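Local coordinates for peroxiredoxin (Clostridioides difficile, PDB 6TSB), which is a bifunctional spore-coat protein, probably reducing peroxides through its peroxiredoxin domain, and hydrolyses chitin through the family 18 glycoside hydrolase domain contained in this chain, at residues Y116-Q121 against T159-A164. Residues are numbered along the deposited sequence; the frame is centred on the assembly and turned at random.
Sequences YNFARQ and TLLLTA
Phe118 and Leu161 both hold CG anti to the backbone N (chi1 -166° and -180°), which directs the benzyl group of one helix and the isobutyl group of the other, and chi2 of Leu161 near 60° then sets CD1 against the ring. Although the bond from CA to CB of Leu161 is not aimed at the neighbouring helix, the end of the side chain comes nearer, and CD1 lies 3.9 Å from Phe118 CD2. The same methyl also approaches Phe118 CB, so it rests where the ring leaves its helix and meets the aromatic group obliquely. Leucine suits the place because a branched tip can reach across from a bond that does not point there; the buried ring of Phe118 offers that methyl a broad apolar surface.

Beside this pair the backbones approach closely, and a single methyl on each side suits the short gap. Ala119 and Ala164 face each other with their CA atoms 5.8 Å apart and their CB atoms at 4.1 Å. The Ala119 CB also lies 3.4 Å from Ala164 O, a van der Waals touch on the peptide. Farther along helix 154-169, Ile165 touches Phe118 and Val168 touches Ala119, extending the apolar contact.

The contact joins helices 112-128 and 154-169, which precede and follow strand 133-137 in the TIM barrel of the chitinase domain. No hydrogen bond crosses between the two segments: shape and buried hydrocarbon hold them together, a cohesion with little directional demand.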
loop_
_atom_site.group_PDB
_atom_site.type_symbol
_atom_site.label_atom_id
_atom_site.label_comp_id
_atom_site.label_asym_id
_atom_site.label_seq_id
_atom_site.Cartn_x
_atom_site.Cartn_y
_atom_site.Cartn_z
ATOM N N TYR A 116 -48.422 9.771 -19.695
ATOM C CA TYR A 116 -48.726 11.223 -19.670
ATOM C C TYR A 116 -48.816 11.675 -18.201
ATOM O O TYR A 116 -48.269 12.702 -17.841
ATOM C CB TYR A 116 -50.013 11.518 -20.448
ATOM C CG TYR A 116 -50.330 12.992 -20.578
ATOM C CD1 TYR A 116 -49.750 13.771 -21.572
ATOM C CD2 TYR A 116 -51.173 13.630 -19.678
ATOM C CE1 TYR A 116 -50.018 15.130 -21.683
ATOM C CE2 TYR A 116 -51.451 14.984 -19.771
ATOM C CZ TYR A 116 -50.871 15.742 -20.778
ATOM O OH TYR A 116 -51.149 17.077 -20.888
ATOM N N ASN A 117 -49.488 10.883 -17.368
ATOM C CA ASN A 117 -49.717 11.160 -15.927
ATOM C C ASN A 117 -48.376 11.204 -15.186
ATOM O O ASN A 117 -48.138 12.165 -14.454
ATOM C CB ASN A 117 -50.631 10.115 -15.298
ATOM C CG ASN A 117 -50.961 10.448 -13.864
ATOM O OD1 ASN A 117 -51.323 11.572 -13.566
ATOM N ND2 ASN A 117 -50.848 9.483 -12.972
ATOM N N PHE A 118 -47.531 10.190 -15.364
ATOM C CA PHE A 118 -46.177 10.171 -14.758
ATOM C C PHE A 118 -45.410 11.416 -15.186
ATOM O O PHE A 118 -44.902 12.107 -14.330
ATOM C CB PHE A 118 -45.403 8.916 -15.142
ATOM C CG PHE A 118 -44.179 8.692 -14.292
ATOM C CD1 PHE A 118 -44.259 7.979 -13.112
ATOM C CD2 PHE A 118 -42.950 9.205 -14.673
ATOM C CE1 PHE A 118 -43.135 7.788 -12.329
ATOM C CE2 PHE A 118 -41.823 9.007 -13.887
ATOM C CZ PHE A 118 -41.923 8.300 -12.719
ATOM N N ALA A 119 -45.325 11.678 -16.490
ATOM C CA ALA A 119 -44.559 12.824 -16.991
ATOM C C ALA A 119 -45.094 14.088 -16.308
ATOM O O ALA A 119 -44.269 14.795 -15.774
ATOM C CB ALA A 119 -44.619 12.925 -18.490
ATOM N N ARG A 120 -46.408 14.339 -16.341
ATOM C CA ARG A 120 -47.054 15.556 -15.772
ATOM C C ARG A 120 -46.571 15.741 -14.322
ATOM O O ARG A 120 -46.296 16.872 -13.941
ATOM C CB ARG A 120 -48.592 15.472 -15.827
ATOM C CG ARG A 120 -49.332 16.795 -15.602
ATOM C CD ARG A 120 -50.865 16.723 -15.436
ATOM N NE ARG A 120 -51.301 15.520 -14.702
ATOM C CZ ARG A 120 -51.258 15.338 -13.371
ATOM N NH1 ARG A 120 -50.846 16.298 -12.559
ATOM N NH2 ARG A 120 -51.637 14.188 -12.843
ATOM N N GLN A 121 -46.485 14.663 -13.542
ATOM C CA GLN A 121 -46.127 14.744 -12.112
ATOM C C GLN A 121 -44.631 15.039 -11.973
ATOM O O GLN A 121 -44.239 15.692 -10.996
ATOM C CB GLN A 121 -46.475 13.427 -11.438
ATOM C CG GLN A 121 -47.963 13.152 -11.462
ATOM C CD GLN A 121 -48.370 12.320 -10.276
ATOM O OE1 GLN A 121 -47.978 12.576 -9.141
ATOM N NE2 GLN A 121 -49.179 11.317 -10.543
ATOM N N THR A 159 -38.746 3.523 -23.229
ATOM C CA THR A 159 -38.373 4.575 -24.210
ATOM C C THR A 159 -39.511 5.586 -24.336
ATOM O O THR A 159 -39.249 6.816 -24.543
ATOM C CB THR A 159 -38.087 3.954 -25.583
ATOM O OG1 THR A 159 -37.164 2.876 -25.406
ATOM C CG2 THR A 159 -37.562 4.963 -26.581
ATOM N N LEU A 160 -40.746 5.087 -24.336
ATOM C CA LEU A 160 -41.950 5.946 -24.509
ATOM C C LEU A 160 -42.161 6.751 -23.209
ATOM O O LEU A 160 -42.486 7.943 -23.267
ATOM C CB LEU A 160 -43.151 5.065 -24.887
ATOM C CG LEU A 160 -43.060 4.330 -26.235
ATOM C CD1 LEU A 160 -44.088 3.207 -26.295
ATOM C CD2 LEU A 160 -43.231 5.263 -27.436
ATOM N N LEU A 161 -41.900 6.156 -22.058
ATOM C CA LEU A 161 -41.981 6.908 -20.785
ATOM C C LEU A 161 -40.995 8.088 -20.836
ATOM O O LEU A 161 -41.393 9.226 -20.567
ATOM C CB LEU A 161 -41.667 5.947 -19.640
ATOM C CG LEU A 161 -41.724 6.586 -18.261
ATOM C CD1 LEU A 161 -43.113 7.129 -17.999
ATOM C CD2 LEU A 161 -41.323 5.585 -17.191
ATOM N N LEU A 162 -39.732 7.815 -21.158
ATOM C CA LEU A 162 -38.674 8.850 -21.224
ATOM C C LEU A 162 -39.080 9.907 -22.247
ATOM O O LEU A 162 -38.896 11.088 -21.961
ATOM C CB LEU A 162 -37.340 8.180 -21.574
ATOM C CG LEU A 162 -36.806 7.271 -20.475
ATOM C CD1 LEU A 162 -35.723 6.347 -20.993
ATOM C CD2 LEU A 162 -36.301 8.110 -19.309
ATOM N N THR A 163 -39.647 9.491 -23.377
ATOM C CA THR A 163 -40.131 10.410 -24.436
ATOM C C THR A 163 -41.196 11.327 -23.830
ATOM O O THR A 163 -41.138 12.540 -24.076
ATOM C CB THR A 163 -40.691 9.657 -25.657
ATOM O OG1 THR A 163 -39.590 9.035 -26.308
ATOM C CG2 THR A 163 -41.404 10.536 -26.670
ATOM N N ALA A 164 -42.147 10.755 -23.094
ATOM C CA ALA A 164 -43.250 11.503 -22.444
ATOM C C ALA A 164 -42.682 12.491 -21.417
ATOM O O ALA A 164 -43.112 13.649 -21.445
ATOM C CB ALA A 164 -44.246 10.549 -21.835
#